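Local coordinates for 3-oxoacyl-[acyl-carrier-protein] synthase 2 (PDB 4JGA) that probably catalyses the condensation of malonyl-ACP with acyl-ACP that elongates chains in bacterial fatty acid synthesis, at residues R307-D312 against S428-S433. Sequence-based numbering, arbitrary orientation.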
loop_
_atom_site.group_PDB
_atom_site.type_symbol
_atom_site.label_atom_id
_atom_site.label_comp_id
_atom_site.label_asym_id
_atom_site.label_seq_id
_atom_site.Cartn_x
_atom_site.Cartn_y
_atom_site.Cartn_z
ATOM N N ARG A 307 -19.767 -6.942 -11.034
ATOM C CA ARG A 307 -19.971 -7.418 -12.380
ATOM C C ARG A 307 -18.673 -7.948 -12.980
ATOM O O ARG A 307 -18.653 -9.030 -13.569
ATOM C CB ARG A 307 -20.524 -6.299 -13.257
ATOM C CG ARG A 307 -20.887 -6.738 -14.668
ATOM C CD ARG A 307 -20.915 -5.549 -15.619
ATOM N NE ARG A 307 -19.620 -4.850 -15.546
ATOM C CZ ARG A 307 -19.399 -3.629 -16.026
ATOM N NH1 ARG A 307 -20.366 -2.960 -16.632
ATOM N NH2 ARG A 307 -18.194 -3.088 -15.906
ATOM N N ASP A 308 -17.608 -7.178 -12.841
ATOM C CA ASP A 308 -16.306 -7.582 -13.372
ATOM C C ASP A 308 -15.735 -8.828 -12.676
ATOM O O ASP A 308 -15.058 -9.618 -13.290
ATOM C CB ASP A 308 -15.300 -6.450 -13.211
ATOM C CG ASP A 308 -15.642 -5.226 -14.079
ATOM O OD1 ASP A 308 -16.623 -5.250 -14.871
ATOM O OD2 ASP A 308 -14.892 -4.249 -13.913
ATOM N N ALA A 309 -16.007 -8.973 -11.392
ATOM C CA ALA A 309 -15.475 -10.105 -10.649
ATOM C C ALA A 309 -16.056 -11.396 -11.215
ATOM O O ALA A 309 -15.346 -12.370 -11.415
ATOM C CB ALA A 309 -15.776 -9.963 -9.172
ATOM N N MET A 310 -17.329 -11.335 -11.587
ATOM C CA MET A 310 -18.035 -12.476 -12.185
ATOM C C MET A 310 -17.636 -12.728 -13.618
ATOM O O MET A 310 -17.458 -13.877 -14.012
ATOM C CB MET A 310 -19.540 -12.286 -12.051
ATOM C CG MET A 310 -20.010 -12.457 -10.620
ATOM S SD MET A 310 -21.793 -12.393 -10.475
ATOM C CE MET A 310 -22.164 -10.712 -10.875
ATOM N N LEU A 311 -17.448 -11.655 -14.387
ATOM C CA LEU A 311 -16.907 -11.807 -15.727
ATOM C C LEU A 311 -15.497 -12.416 -15.694
ATOM O O LEU A 311 -15.169 -13.298 -16.484
ATOM C CB LEU A 311 -16.915 -10.465 -16.488
ATOM C CG LEU A 311 -18.305 -9.933 -16.877
ATOM C CD1 LEU A 311 -18.183 -8.528 -17.461
ATOM C CD2 LEU A 311 -19.038 -10.843 -17.886
ATOM N N ASP A 312 -14.680 -11.931 -14.787
ATOM C CA ASP A 312 -13.310 -12.416 -14.593
ATOM C C ASP A 312 -13.370 -13.930 -14.247
ATOM O O ASP A 312 -12.590 -14.713 -14.775
ATOM C CB ASP A 312 -12.631 -11.593 -13.474
ATOM C CG ASP A 312 -11.159 -11.957 -13.250
ATOM O OD1 ASP A 312 -10.472 -12.169 -14.235
ATOM O OD2 ASP A 312 -10.693 -12.041 -12.084
ATOM N N SER A 428 -14.152 -6.543 -5.324
ATOM C CA SER A 428 -15.020 -7.721 -5.171
ATOM C C SER A 428 -14.238 -8.977 -5.519
ATOM O O SER A 428 -13.446 -8.991 -6.490
ATOM C CB SER A 428 -16.250 -7.629 -6.070
ATOM O OG SER A 428 -17.088 -6.579 -5.628
ATOM N N LEU A 429 -14.453 -10.013 -4.720
ATOM C CA LEU A 429 -13.801 -11.284 -4.900
ATOM C C LEU A 429 -14.853 -12.400 -5.027
ATOM O O LEU A 429 -15.856 -12.390 -4.311
ATOM C CB LEU A 429 -12.886 -11.560 -3.713
ATOM C CG LEU A 429 -11.636 -10.665 -3.645
ATOM C CD1 LEU A 429 -10.999 -10.718 -2.241
ATOM C CD2 LEU A 429 -10.648 -11.040 -4.743
ATOM N N VAL A 430 -14.614 -13.328 -5.947
ATOM C CA VAL A 430 -15.445 -14.511 -6.103
ATOM C C VAL A 430 -14.624 -15.775 -5.791
ATOM O O VAL A 430 -13.527 -15.996 -6.329
ATOM C CB VAL A 430 -16.045 -14.641 -7.517
ATOM C CG1 VAL A 430 -16.818 -15.958 -7.667
ATOM C CG2 VAL A 430 -16.939 -13.465 -7.817
ATOM N N ILE A 431 -15.213 -16.627 -4.956
ATOM C CA ILE A 431 -14.615 -17.868 -4.546
ATOM C C ILE A 431 -15.572 -18.980 -4.901
ATOM O O ILE A 431 -16.788 -18.825 -4.781
ATOM C CB ILE A 431 -14.470 -17.922 -3.024
ATOM C CG1 ILE A 431 -13.546 -16.824 -2.551
ATOM C CG2 ILE A 431 -13.871 -19.255 -2.596
ATOM C CD1 ILE A 431 -13.610 -16.703 -1.014
ATOM N N LYS A 432 -15.030 -20.121 -5.284
ATOM C CA LYS A 432 -15.869 -21.260 -5.508
ATOM C C LYS A 432 -15.361 -22.478 -4.764
ATOM O O LYS A 432 -14.192 -22.630 -4.516
ATOM C CB LYS A 432 -16.058 -21.507 -7.012
ATOM C CG LYS A 432 -15.063 -22.440 -7.617
ATOM C CD LYS A 432 -15.401 -22.801 -9.033
ATOM C CE LYS A 432 -14.283 -23.656 -9.592
ATOM N NZ LYS A 432 -14.631 -24.363 -10.851
ATOM N N SER A 433 -16.276 -23.354 -4.422
ATOM C CA SER A 433 -15.929 -24.647 -3.898
ATOM C C SER A 433 -15.097 -25.404 -4.920
ATOM O O SER A 433 -15.382 -25.376 -6.123
ATOM C CB SER A 433 -17.192 -25.449 -3.597
ATOM O OG SER A 433 -16.884 -26.803 -3.603
#
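The methyl of Ala-309 sits over the strand between Ser-428 and Val-430, two residues whose CB atoms face the helix while that of Leu-429 between them faces away. Ala-309 CB lies 3.9 Å from Ser-428 CB, and the Ser-428 carbonyl O is nearer still, 3.7 Å from that methyl. On the other flank Val-430 CG2 comes to 3.9 Å from Ala-309 CB. In Val-430, CG1 is anti to the backbone N (chi1 175°), which places CG2 beside that N, where CG2 also lies 4.3 Å from Met-310 CG. All four residues are buried and no hydrogen bond or salt bridge crosses, so the contact rests on van der Waals packing. The hydroxyl of Ser-428 is engaged elsewhere, bonded to Asn-418 OD1 of the adjoining strand; Asn-418 is itself a potassium ligand. Beyond the methyl, Met-310 and Val-430 both touch Ile-315, which extends the apolar patch. The closest backbone approach falls where two small residues meet, the CA atoms of Ala-309 and Ser-428 being 6.0 Å apart; the segment axes come within 7.6 Å, their N-to-C directions 36° apart. Leu-429, pointing to the opposite side, packs on Phe-373 of helix 368-382. Helices 300-312 and 368-382 thus cover the two faces of strand 425-432, itself hydrogen-bonded between strands 278-287 and 414-421, an arrangement characteristic of the C-terminal half of the thiolase fold, with its layered alpha-beta-alpha-beta-alpha architecture.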